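Local coordinates for aryl esterase (Mycobacterium smegmatis, PDB 2Q0Q), which hydrolyses aryl esters and also catalyses acyl transfer to alcohols in water, as an oligomeric enzyme of the SGNH hydrolase superfamily, at residues A39-A44 / N200-G205; L84-I89 / E210-L215; L109-L114 / S169-F174; E163-Y168 / F179-S184. One frame throughout, in Å; residues are numbered along the deposited sequence.

Interaction 1: residues A39-A44 / N200-G205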
loop_
_atom_site.group_PDB
_atom_site.type_symbol
_atom_site.label_atom_id
_atom_site.label_comp_id
_atom_site.label_asym_id
_atom_site.label_seq_id
_atom_site.Cartn_x
_atom_site.Cartn_y
_atom_site.Cartn_z
ATOM N N ALA G 39 -10.814 -41.445 -3.338
ATOM C CA ALA G 39 -10.808 -41.998 -1.984
ATOM C C ALA G 39 -11.267 -43.462 -1.965
ATOM O O ALA G 39 -10.653 -44.299 -1.279
ATOM C CB ALA G 39 -11.674 -41.137 -1.067
ATOM N N GLN G 40 -12.355 -43.741 -2.705
ATOM C CA GLN G 40 -12.904 -45.103 -2.906
ATOM C C GLN G 40 -11.840 -46.033 -3.456
ATOM O O GLN G 40 -11.620 -47.139 -2.949
ATOM C CB GLN G 40 -14.032 -45.122 -3.955
ATOM C CG GLN G 40 -15.372 -44.534 -3.571
ATOM C CD GLN G 40 -16.289 -44.391 -4.807
ATOM O OE1 GLN G 40 -16.342 -45.283 -5.669
ATOM N NE2 GLN G 40 -16.994 -43.263 -4.898
ATOM N N GLN G 41 -11.216 -45.577 -4.534
ATOM C CA GLN G 41 -10.268 -46.388 -5.273
ATOM C C GLN G 41 -9.025 -46.676 -4.442
ATOM O O GLN G 41 -8.479 -47.770 -4.516
ATOM C CB GLN G 41 -9.896 -45.707 -6.593
ATOM C CG GLN G 41 -11.037 -45.673 -7.604
ATOM C CD GLN G 41 -11.353 -47.029 -8.188
ATOM O OE1 GLN G 41 -10.494 -47.690 -8.766
ATOM N NE2 GLN G 41 -12.601 -47.442 -8.056
ATOM N N LEU G 42 -8.587 -45.704 -3.653
ATOM C CA LEU G 42 -7.385 -45.863 -2.850
ATOM C C LEU G 42 -7.635 -46.730 -1.614
ATOM O O LEU G 42 -6.792 -47.539 -1.238
ATOM C CB LEU G 42 -6.864 -44.493 -2.433
ATOM C CG LEU G 42 -6.149 -43.689 -3.504
ATOM C CD1 LEU G 42 -5.877 -42.259 -3.017
ATOM C CD2 LEU G 42 -4.865 -44.409 -3.954
ATOM N N GLY G 43 -8.788 -46.542 -0.985
ATOM C CA GLY G 43 -9.169 -47.347 0.168
ATOM C C GLY G 43 -8.599 -46.829 1.463
ATOM O O GLY G 43 -8.033 -45.733 1.523
ATOM N N ALA G 44 -8.762 -47.632 2.509
ATOM C CA ALA G 44 -8.537 -47.194 3.872
ATOM C C ALA G 44 -7.064 -46.975 4.267
ATOM O O ALA G 44 -6.795 -46.404 5.332
ATOM C CB ALA G 44 -9.216 -48.171 4.846
ATOM N N ASN G 200 -16.546 -38.021 -16.611
ATOM C CA ASN G 200 -15.298 -37.239 -16.414
ATOM C C ASN G 200 -14.713 -37.407 -15.016
ATOM O O ASN G 200 -13.497 -37.622 -14.864
ATOM C CB ASN G 200 -15.532 -35.731 -16.586
ATOM C CG ASN G 200 -15.757 -35.293 -17.981
ATOM O OD1 ASN G 200 -16.202 -34.157 -18.219
ATOM N ND2 ASN G 200 -15.447 -36.166 -18.943
ATOM N N ASN G 201 -15.575 -37.264 -13.993
ATOM C CA ASN G 201 -15.129 -37.350 -12.597
ATOM C C ASN G 201 -14.613 -38.745 -12.280
ATOM O O ASN G 201 -13.542 -38.935 -11.700
ATOM C CB ASN G 201 -16.265 -37.009 -11.641
ATOM C CG ASN G 201 -16.401 -35.529 -11.416
ATOM O OD1 ASN G 201 -15.583 -34.938 -10.718
ATOM N ND2 ASN G 201 -17.430 -34.914 -12.031
ATOM N N ARG G 202 -15.378 -39.741 -12.696
ATOM C CA ARG G 202 -14.989 -41.121 -12.453
ATOM C C ARG G 202 -13.645 -41.490 -13.102
ATOM O O ARG G 202 -12.783 -42.091 -12.459
ATOM C CB ARG G 202 -16.104 -42.039 -12.938
ATOM C CG ARG G 202 -15.843 -43.523 -12.829
ATOM C CD ARG G 202 -16.098 -43.950 -11.443
ATOM N NE ARG G 202 -15.733 -45.339 -11.239
ATOM C CZ ARG G 202 -15.867 -45.966 -10.077
ATOM N NH1 ARG G 202 -16.365 -45.331 -9.028
ATOM N NH2 ARG G 202 -15.517 -47.239 -9.975
ATOM N N ASP G 203 -13.463 -41.151 -14.373
ATOM C CA ASP G 203 -12.222 -41.502 -15.053
ATOM C C ASP G 203 -10.997 -40.801 -14.463
ATOM O O ASP G 203 -9.909 -41.398 -14.390
ATOM C CB ASP G 203 -12.303 -41.166 -16.549
ATOM C CG ASP G 203 -13.299 -42.036 -17.311
ATOM O OD1 ASP G 203 -13.559 -43.196 -16.911
ATOM O OD2 ASP G 203 -13.811 -41.556 -18.345
ATOM N N LEU G 204 -11.168 -39.530 -14.102
ATOM C CA LEU G 204 -10.073 -38.756 -13.509
ATOM C C LEU G 204 -9.665 -39.347 -12.153
ATOM O O LEU G 204 -8.474 -39.464 -11.845
ATOM C CB LEU G 204 -10.450 -37.280 -13.336
ATOM C CG LEU G 204 -9.261 -36.386 -12.939
ATOM C CD1 LEU G 204 -8.157 -36.447 -14.002
ATOM C CD2 LEU G 204 -9.683 -34.981 -12.699
ATOM N N GLY G 205 -10.661 -39.708 -11.356
ATOM C CA GLY G 205 -10.427 -40.376 -10.059
ATOM C C GLY G 205 -9.670 -41.705 -10.125
ATOM O O GLY G 205 -8.777 -41.986 -9.297
#
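Gln40 and Gln41, near the end of helix 34-42, look across to Arg202 on helix 198-215, and the two backbones come nearest at Gln41 CA and Gly205 CA, 7.7 Å apart. Arg202 reaches the glutamines by its length: its chain bends at chi2 (80°), which swings the guanidinium toward them. Arg202 NH1 gives Gln40 OE1 a weak hydrogen bond, 3.4 Å long and well off straight (138° at the hydrogen). The oxygen sits at the guanidinium edge, near its plane, whereas the amide is turned 47° from that plane. This is a surface contact between two helices that flank one side of the central parallel sheet in the SGNH hydrolase fold. Long, polar side chains suit such a place because they reach over the groove while staying in touch with water. Gln41 is folded back at chi2, and its NE2 comes obliquely to within 3.5 Å of Arg202 NH2; both are donors, so no bond joins them. Gly205 lies beneath Gln41 with no side chain, and Gln41 rests on Val206 and Ala209 of the same helix. Gly43, just past the last helical residue, has a positive phi, which favours glycine; its N bonds Ala39 O at 2.9 Å.

Interaction 2: residues L84-I89 / E210-L215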
loop_
_atom_site.group_PDB
_atom_site.type_symbol
_atom_site.label_atom_id
_atom_site.label_comp_id
_atom_site.label_asym_id
_atom_site.label_seq_id
_atom_site.Cartn_x
_atom_site.Cartn_y
_atom_site.Cartn_z
ATOM N N LEU G 84 1.177 -34.526 5.927
ATOM C CA LEU G 84 0.734 -34.765 4.555
ATOM C C LEU G 84 1.784 -35.573 3.819
ATOM O O LEU G 84 2.988 -35.418 4.057
ATOM C CB LEU G 84 0.500 -33.444 3.808
ATOM C CG LEU G 84 -0.735 -32.620 4.198
ATOM C CD1 LEU G 84 -0.755 -31.312 3.387
ATOM C CD2 LEU G 84 -2.034 -33.391 3.990
ATOM N N ASP G 85 1.297 -36.437 2.937
ATOM C CA ASP G 85 2.149 -37.273 2.113
ATOM C C ASP G 85 2.230 -36.784 0.676
ATOM O O ASP G 85 3.287 -36.896 0.050
ATOM C CB ASP G 85 1.682 -38.727 2.185
ATOM C CG ASP G 85 1.857 -39.298 3.575
ATOM O OD1 ASP G 85 0.895 -39.223 4.391
ATOM O OD2 ASP G 85 2.995 -39.720 3.887
ATOM N N LEU G 86 1.131 -36.235 0.170
ATOM C CA LEU G 86 1.060 -35.783 -1.222
ATOM C C LEU G 86 0.032 -34.642 -1.384
ATOM O O LEU G 86 -1.014 -34.628 -0.733
ATOM C CB LEU G 86 0.705 -36.962 -2.134
ATOM C CG LEU G 86 0.601 -36.682 -3.633
ATOM C CD1 LEU G 86 1.963 -36.362 -4.229
ATOM C CD2 LEU G 86 -0.050 -37.868 -4.358
ATOM N N VAL G 87 0.376 -33.664 -2.207
ATOM C CA VAL G 87 -0.537 -32.590 -2.564
ATOM C C VAL G 87 -0.743 -32.638 -4.085
ATOM O O VAL G 87 0.207 -32.500 -4.846
ATOM C CB VAL G 87 0.012 -31.204 -2.170
ATOM C CG1 VAL G 87 -1.009 -30.120 -2.484
ATOM C CG2 VAL G 87 0.404 -31.183 -0.697
ATOM N N ILE G 88 -1.982 -32.878 -4.503
ATOM C CA ILE G 88 -2.359 -32.831 -5.902
ATOM C C ILE G 88 -2.888 -31.449 -6.193
ATOM O O ILE G 88 -3.851 -31.006 -5.551
ATOM C CB ILE G 88 -3.476 -33.852 -6.199
ATOM C CG1 ILE G 88 -2.970 -35.279 -5.921
ATOM C CG2 ILE G 88 -4.043 -33.690 -7.647
ATOM C CD1 ILE G 88 -4.022 -36.370 -6.117
ATOM N N ILE G 89 -2.279 -30.772 -7.166
ATOM C CA ILE G 89 -2.724 -29.441 -7.527
ATOM C C ILE G 89 -3.188 -29.428 -8.990
ATOM O O ILE G 89 -2.386 -29.631 -9.940
ATOM C CB ILE G 89 -1.622 -28.376 -7.360
ATOM C CG1 ILE G 89 -0.851 -28.536 -6.049
ATOM C CG2 ILE G 89 -2.226 -26.950 -7.485
ATOM C CD1 ILE G 89 0.280 -27.540 -5.977
ATOM N N GLU G 210 -4.226 -44.429 -9.473
ATOM C CA GLU G 210 -2.990 -45.075 -9.898
ATOM C C GLU G 210 -1.763 -44.168 -9.681
ATOM O O GLU G 210 -0.703 -44.616 -9.248
ATOM C CB GLU G 210 -3.129 -45.507 -11.378
ATOM C CG GLU G 210 -1.919 -46.236 -11.932
ATOM C CD GLU G 210 -0.852 -45.306 -12.534
ATOM O OE1 GLU G 210 -1.200 -44.163 -12.946
ATOM O OE2 GLU G 210 0.373 -45.726 -12.425
ATOM N N GLN G 211 -1.921 -42.885 -9.986
ATOM C CA GLN G 211 -0.827 -41.947 -9.835
ATOM C C GLN G 211 -0.401 -41.860 -8.366
ATOM O O GLN G 211 0.789 -41.909 -8.076
ATOM C CB GLN G 211 -1.245 -40.567 -10.332
ATOM C CG GLN G 211 -1.402 -40.507 -11.832
ATOM C CD GLN G 211 -0.060 -40.417 -12.501
ATOM O OE1 GLN G 211 0.623 -39.390 -12.374
ATOM N NE2 GLN G 211 0.364 -41.502 -13.149
ATOM N N VAL G 212 -1.375 -41.728 -7.457
ATOM C CA VAL G 212 -1.098 -41.667 -6.019
ATOM C C VAL G 212 -0.357 -42.899 -5.519
ATOM O O VAL G 212 0.654 -42.784 -4.822
ATOM C CB VAL G 212 -2.392 -41.489 -5.217
ATOM C CG1 VAL G 212 -2.135 -41.698 -3.707
ATOM C CG2 VAL G 212 -2.947 -40.096 -5.448
ATOM N N ARG G 213 -0.849 -44.084 -5.856
ATOM C CA ARG G 213 -0.171 -45.284 -5.401
ATOM C C ARG G 213 1.240 -45.356 -5.971
ATOM O O ARG G 213 2.140 -45.898 -5.342
ATOM C CB ARG G 213 -0.929 -46.531 -5.820
ATOM C CG ARG G 213 -2.274 -46.728 -5.166
ATOM C CD ARG G 213 -2.905 -47.992 -5.722
ATOM N NE ARG G 213 -4.354 -48.002 -5.542
ATOM C CZ ARG G 213 -5.261 -47.803 -6.502
ATOM N NH1 ARG G 213 -4.936 -47.594 -7.786
ATOM N NH2 ARG G 213 -6.533 -47.839 -6.170
ATOM N N SER G 214 1.427 -44.831 -7.180
ATOM C CA SER G 214 2.718 -44.891 -7.835
ATOM C C SER G 214 3.780 -44.020 -7.154
ATOM O O SER G 214 4.967 -44.360 -7.162
ATOM C CB SER G 214 2.566 -44.480 -9.301
ATOM O OG SER G 214 3.796 -44.009 -9.790
ATOM N N LEU G 215 3.335 -42.897 -6.585
ATOM C CA LEU G 215 4.224 -41.914 -5.967
ATOM C C LEU G 215 4.536 -42.177 -4.498
ATOM O O LEU G 215 5.529 -41.664 -3.971
ATOM C CB LEU G 215 3.612 -40.521 -6.084
ATOM C CG LEU G 215 3.602 -39.965 -7.498
ATOM C CD1 LEU G 215 2.877 -38.639 -7.545
ATOM C CD2 LEU G 215 5.037 -39.855 -8.060
#
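Leu86 projects its isobutyl group toward Val212 because its CG stands opposite the backbone N (chi1 -179°), which carries both methyls off strand 86-90 and toward helix 198-215. Val212 answers with CG2, the methyl placed opposite its own carbonyl carbon, which meets two residues of the strand. Leu86 CD2 lies 3.8 Å from Val212 CG2, and Ile88 CD1, at the tip of an extended chain, reaches the same CG2 at 3.9 Å, its side chain roughly perpendicular to the valine. One turn further along the helix, Leu215 CD1 touches Leu86 CD1 at 4.1 Å, so the forked leucine straddles the step from Val212 to Leu215, one methyl for each. The axes of strand 86-89 and helix 210-215 pass 10.5 Å apart at 145°, the helix running largely against the strand, as is usual for helices laid over a parallel sheet in an alpha/beta fold. Branched aliphatic residues suit this buried face because they fill the layer between sheet and helix and carry no polar atom to satisfy. Leu38 of helix 34-42 packs on both Ile88 and Val212, and Ile5 of strand 3-9 touches Leu86, Ile88 and Val212. With no hydrogen bond crossing between the segments, this contact is held by methyl-to-methyl packing, so its stability probably comes from keeping these groups from water and the fit of their shapes.

Interaction 3: residues L109-L114 / S169-F174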
loop_
_atom_site.group_PDB
_atom_site.type_symbol
_atom_site.label_atom_id
_atom_site.label_comp_id
_atom_site.label_asym_id
_atom_site.label_seq_id
_atom_site.Cartn_x
_atom_site.Cartn_y
_atom_site.Cartn_z
ATOM N N LEU G 109 3.830 -19.965 -14.297
ATOM C CA LEU G 109 4.551 -19.284 -13.231
ATOM C C LEU G 109 3.734 -19.237 -11.925
ATOM O O LEU G 109 4.290 -19.443 -10.844
ATOM C CB LEU G 109 4.985 -17.894 -13.688
ATOM C CG LEU G 109 6.151 -17.895 -14.685
ATOM C CD1 LEU G 109 6.167 -16.597 -15.471
ATOM C CD2 LEU G 109 7.482 -18.108 -13.983
ATOM N N GLY G 110 2.425 -19.018 -12.031
ATOM C CA GLY G 110 1.547 -19.090 -10.866
ATOM C C GLY G 110 1.553 -20.488 -10.267
ATOM O O GLY G 110 1.650 -20.650 -9.062
HETATM N N MSE G 111 1.464 -21.510 -11.116
HETATM C CA MSE G 111 1.623 -22.894 -10.668
HETATM C C MSE G 111 2.974 -23.135 -9.988
HETATM O O MSE G 111 3.027 -23.832 -8.982
HETATM C CB MSE G 111 1.419 -23.871 -11.848
HETATM C CG MSE G 111 1.655 -25.357 -11.492
HETATM SE SE MSE G 111 0.455 -26.058 -10.056
HETATM C CE MSE G 111 -1.163 -26.392 -11.167
ATOM N N SER G 112 4.055 -22.552 -10.514
ATOM C CA SER G 112 5.399 -22.708 -9.895
ATOM C C SER G 112 5.468 -22.160 -8.454
ATOM O O SER G 112 6.136 -22.732 -7.606
ATOM C CB SER G 112 6.499 -22.050 -10.750
ATOM O OG SER G 112 6.622 -20.634 -10.534
ATOM N N VAL G 113 4.769 -21.059 -8.208
ATOM C CA VAL G 113 4.604 -20.536 -6.853
ATOM C C VAL G 113 3.947 -21.578 -5.927
ATOM O O VAL G 113 4.420 -21.801 -4.817
ATOM C CB VAL G 113 3.788 -19.215 -6.870
ATOM C CG1 VAL G 113 3.412 -18.778 -5.457
ATOM C CG2 VAL G 113 4.570 -18.104 -7.574
ATOM N N LEU G 114 2.862 -22.197 -6.377
ATOM C CA LEU G 114 2.169 -23.213 -5.577
ATOM C C LEU G 114 3.069 -24.446 -5.297
ATOM O O LEU G 114 3.148 -24.942 -4.155
ATOM C CB LEU G 114 0.860 -23.623 -6.274
ATOM C CG LEU G 114 -0.185 -22.508 -6.488
ATOM C CD1 LEU G 114 -1.402 -23.015 -7.220
ATOM C CD2 LEU G 114 -0.623 -21.914 -5.191
ATOM N N SER G 169 4.108 -29.472 -17.977
ATOM C CA SER G 169 5.088 -30.545 -18.112
ATOM C C SER G 169 6.530 -30.022 -18.095
ATOM O O SER G 169 7.414 -30.608 -17.442
ATOM C CB SER G 169 4.859 -31.348 -19.378
ATOM O OG SER G 169 5.734 -32.465 -19.422
ATOM N N ALA G 170 6.749 -28.936 -18.826
ATOM C CA ALA G 170 8.039 -28.235 -18.855
ATOM C C ALA G 170 8.429 -27.776 -17.468
ATOM O O ALA G 170 9.556 -28.025 -17.029
ATOM C CB ALA G 170 7.981 -27.023 -19.770
ATOM N N LEU G 171 7.496 -27.099 -16.809
ATOM C CA LEU G 171 7.721 -26.584 -15.451
ATOM C C LEU G 171 8.121 -27.722 -14.526
ATOM O O LEU G 171 9.145 -27.653 -13.814
ATOM C CB LEU G 171 6.445 -25.921 -14.948
ATOM C CG LEU G 171 6.507 -25.529 -13.474
ATOM C CD1 LEU G 171 7.605 -24.479 -13.226
ATOM C CD2 LEU G 171 5.156 -25.035 -12.990
ATOM N N ALA G 172 7.297 -28.766 -14.503
ATOM C CA ALA G 172 7.498 -29.894 -13.567
ATOM C C ALA G 172 8.824 -30.612 -13.835
ATOM O O ALA G 172 9.548 -31.026 -12.921
ATOM C CB ALA G 172 6.348 -30.885 -13.675
ATOM N N SER G 173 9.146 -30.777 -15.110
ATOM C CA SER G 173 10.426 -31.369 -15.470
ATOM C C SER G 173 11.601 -30.546 -14.926
ATOM O O SER G 173 12.530 -31.080 -14.343
ATOM C CB SER G 173 10.543 -31.525 -16.988
ATOM O OG SER G 173 11.848 -31.959 -17.295
ATOM N N PHE G 174 11.518 -29.238 -15.103
ATOM C CA PHE G 174 12.532 -28.317 -14.616
ATOM C C PHE G 174 12.643 -28.332 -13.092
ATOM O O PHE G 174 13.753 -28.312 -12.541
ATOM C CB PHE G 174 12.189 -26.910 -15.068
ATOM C CG PHE G 174 13.246 -25.882 -14.752
ATOM C CD1 PHE G 174 13.164 -25.096 -13.600
ATOM C CD2 PHE G 174 14.290 -25.642 -15.624
ATOM C CE1 PHE G 174 14.123 -24.143 -13.300
ATOM C CE2 PHE G 174 15.249 -24.665 -15.336
ATOM C CZ PHE G 174 15.167 -23.906 -14.175
#
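Leu171 drives its two methyls against the Met111-Ser112 corner of helix 104-119. Leu171 CD1 rests on Ser112 CB at 3.6 Å, while Leu171 CD2 comes to 3.8 Å from Met111 CG and 3.7 Å from Ser112 N, so the leucine lies against backbone as well as side chains. Within these segments the CA atoms come nearest at Ser112 and Leu171, 7.2 Å apart, an approach that the small serine allows. Ser112 turns its hydroxyl away from the leucine: OG sits between the backbone N and the carbonyl carbon (chi1 83°) and donates to Leu109 O at 2.6 Å. With the helical bond from Val113 N, Leu109 O thus takes two donors, and the hydroxyl of the buried serine is satisfied within its own helix, leaving CB for packing. Met111, here selenomethionine, offers only the first part of its chain, then bends at chi2 and chi3 and carries its selenium end off toward Tyr168. Further out, the second subunit closes over this pair of helices that cover one face of the sheet: its Trp149 packs on Leu171 and its Thr64 on Ser112, while Phe174 packs edge-to-face with the rings of His147 and Phe150 of that subunit. The chemistry is therefore apolar at the join itself, with the polar hydroxyl internally paid for, and the same leucine serves both the packing of the fold and the interface of the oligomer.

Interaction 4: residues E163-Y168 / F179-S184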
loop_
_atom_site.group_PDB
_atom_site.type_symbol
_atom_site.label_atom_id
_atom_site.label_comp_id
_atom_site.label_asym_id
_atom_site.label_seq_id
_atom_site.Cartn_x
_atom_site.Cartn_y
_atom_site.Cartn_z
ATOM N N GLU G 163 -2.661 -25.409 -24.048
ATOM C CA GLU G 163 -1.205 -25.269 -23.843
ATOM C C GLU G 163 -0.709 -25.633 -22.442
ATOM O O GLU G 163 0.502 -25.684 -22.218
ATOM C CB GLU G 163 -0.763 -23.841 -24.153
ATOM C CG GLU G 163 -1.120 -23.384 -25.573
ATOM C CD GLU G 163 -0.601 -24.339 -26.625
ATOM O OE1 GLU G 163 -1.402 -24.781 -27.492
ATOM O OE2 GLU G 163 0.612 -24.649 -26.585
ATOM N N LEU G 164 -1.623 -25.880 -21.511
ATOM C CA LEU G 164 -1.218 -26.044 -20.106
ATOM C C LEU G 164 -0.497 -27.361 -19.862
ATOM O O LEU G 164 0.430 -27.429 -19.067
ATOM C CB LEU G 164 -2.413 -25.904 -19.176
ATOM C CG LEU G 164 -3.007 -24.492 -19.156
ATOM C CD1 LEU G 164 -4.255 -24.436 -18.304
ATOM C CD2 LEU G 164 -1.986 -23.494 -18.677
ATOM N N ALA G 165 -0.893 -28.432 -20.558
ATOM C CA ALA G 165 -0.157 -29.671 -20.401
ATOM C C ALA G 165 1.307 -29.458 -20.812
ATOM O O ALA G 165 2.225 -29.941 -20.135
ATOM C CB ALA G 165 -0.784 -30.786 -21.220
ATOM N N ARG G 166 1.527 -28.722 -21.904
ATOM C CA ARG G 166 2.883 -28.475 -22.367
ATOM C C ARG G 166 3.707 -27.659 -21.368
ATOM O O ARG G 166 4.820 -28.049 -21.009
ATOM C CB ARG G 166 2.865 -27.753 -23.720
ATOM C CG ARG G 166 4.259 -27.543 -24.286
ATOM C CD ARG G 166 4.232 -27.041 -25.706
ATOM N NE ARG G 166 3.592 -25.727 -25.808
ATOM C CZ ARG G 166 4.201 -24.564 -25.574
ATOM N NH1 ARG G 166 5.479 -24.519 -25.198
ATOM N NH2 ARG G 166 3.521 -23.422 -25.706
ATOM N N VAL G 167 3.166 -26.519 -20.967
ATOM C CA VAL G 167 3.910 -25.617 -20.098
ATOM C C VAL G 167 4.055 -26.202 -18.682
ATOM O O VAL G 167 5.099 -26.017 -18.072
ATOM C CB VAL G 167 3.345 -24.135 -20.061
ATOM C CG1 VAL G 167 3.346 -23.531 -21.463
ATOM C CG2 VAL G 167 1.965 -24.061 -19.442
ATOM N N TYR G 168 3.033 -26.899 -18.171
ATOM C CA TYR G 168 3.132 -27.521 -16.850
ATOM C C TYR G 168 4.090 -28.714 -16.873
ATOM O O TYR G 168 4.808 -28.952 -15.884
ATOM C CB TYR G 168 1.775 -28.007 -16.298
ATOM C CG TYR G 168 0.815 -26.949 -15.750
ATOM C CD1 TYR G 168 1.020 -25.583 -15.937
ATOM C CD2 TYR G 168 -0.349 -27.346 -15.093
ATOM C CE1 TYR G 168 0.106 -24.639 -15.445
ATOM C CE2 TYR G 168 -1.256 -26.417 -14.600
ATOM C CZ TYR G 168 -1.026 -25.072 -14.784
ATOM O OH TYR G 168 -1.931 -24.165 -14.291
ATOM N N PHE G 179 4.405 -34.840 -12.676
ATOM C CA PHE G 179 3.361 -34.212 -13.478
ATOM C C PHE G 179 2.349 -35.254 -13.969
ATOM O O PHE G 179 2.719 -36.395 -14.282
ATOM C CB PHE G 179 3.989 -33.502 -14.685
ATOM C CG PHE G 179 2.993 -33.102 -15.731
ATOM C CD1 PHE G 179 2.204 -31.963 -15.552
ATOM C CD2 PHE G 179 2.832 -33.867 -16.883
ATOM C CE1 PHE G 179 1.276 -31.595 -16.510
ATOM C CE2 PHE G 179 1.896 -33.490 -17.856
ATOM C CZ PHE G 179 1.122 -32.357 -17.657
ATOM N N PHE G 180 1.086 -34.841 -14.072
ATOM C CA PHE G 180 0.049 -35.648 -14.734
ATOM C C PHE G 180 -0.916 -34.738 -15.502
ATOM O O PHE G 180 -1.363 -33.730 -14.987
ATOM C CB PHE G 180 -0.712 -36.491 -13.713
ATOM C CG PHE G 180 -1.840 -37.307 -14.302
ATOM C CD1 PHE G 180 -1.579 -38.475 -15.006
ATOM C CD2 PHE G 180 -3.170 -36.904 -14.138
ATOM C CE1 PHE G 180 -2.633 -39.220 -15.577
ATOM C CE2 PHE G 180 -4.215 -37.643 -14.681
ATOM C CZ PHE G 180 -3.949 -38.804 -15.392
ATOM N N ASP G 181 -1.256 -35.127 -16.723
ATOM C CA ASP G 181 -2.190 -34.378 -17.530
ATOM C C ASP G 181 -3.564 -35.016 -17.449
ATOM O O ASP G 181 -3.805 -36.086 -18.031
ATOM C CB ASP G 181 -1.712 -34.340 -18.992
ATOM C CG ASP G 181 -2.664 -33.569 -19.926
ATOM O OD1 ASP G 181 -3.514 -32.790 -19.439
ATOM O OD2 ASP G 181 -2.553 -33.779 -21.165
ATOM N N ALA G 182 -4.486 -34.309 -16.819
ATOM C CA ALA G 182 -5.864 -34.766 -16.733
ATOM C C ALA G 182 -6.463 -34.914 -18.130
ATOM O O ALA G 182 -7.303 -35.781 -18.356
ATOM C CB ALA G 182 -6.681 -33.822 -15.898
ATOM N N GLY G 183 -6.000 -34.093 -19.074
ATOM C CA GLY G 183 -6.460 -34.168 -20.449
ATOM C C GLY G 183 -6.013 -35.432 -21.161
ATOM O O GLY G 183 -6.557 -35.723 -22.222
ATOM N N SER G 184 -5.016 -36.162 -20.624
ATOM C CA SER G 184 -4.615 -37.475 -21.200
ATOM C C SER G 184 -5.670 -38.585 -20.997
ATOM O O SER G 184 -5.639 -39.621 -21.698
ATOM C CB SER G 184 -3.243 -37.919 -20.649
ATOM O OG SER G 184 -3.294 -38.300 -19.277
#
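Phe179 throws its ring back over helix 164-175, its CG standing opposite the backbone N (chi1 167°), and presses obliquely on the turn from Ala165 to Tyr168. Phe179 CE1 meets Tyr168 CB at 3.6 Å, and Phe179 CZ lies 3.6 Å from Ala165 O. Of its side chain Tyr168 offers CB: with CG beside its backbone N (chi1 -76°) the phenol ring turns off toward Ile107 and Met111, and its OH is hydrogen-bonded to Leu91 O. Two residues on, Asp181 points at the helix, and Asp181 OD2 comes to 3.5 Å from Ala165 CB, where an alanine leaves room for a carboxylate. Asp181 OD1 accepts from Gly183 N at 2.8 Å, from above the carboxylate plane, in an Asx turn, and from Ser138 OG of adjacent strand 133-138; together these fix the group. Helix 164-168 runs nearly against strand 179-181 (174°), as expected where the chain returns to the edge of the parallel sheet. On the helix's far side, Arg166 NE and NH2 form a side-on salt bridge, both bonding Glu163 OE2. The ring thus packs on Tyr168 CB and the backbone and methyl of Ala165, and no hydrogen bond joins carboxylate to helix segment.

In the fold
The four contacts dress both faces of one parallel sheet. Interactions 1 and 2 share helix 198-215 and touch, Leu42 CD1 meeting Val212 CG1 at 3.8 Å; interactions 3 and 4 share helix 164-175 on the other face, their centres about 11 Å apart. The two pairs touch directly: Ile89 CD1 of interaction 2 lies 4.0 Å from Leu114 CB of interaction 3, and Leu204 CD1 of interaction 1 lies 3.6 Å from Ala182 CB of interaction 4. Interactions 1 and 3 stay about 12 Å apart at their nearest atoms. Ser11, Asp192 and His195, with geometry consistent with a charge relay, are probably the catalytic triad, as in related SGNH hydrolases; the latter two just precede helix 198-215.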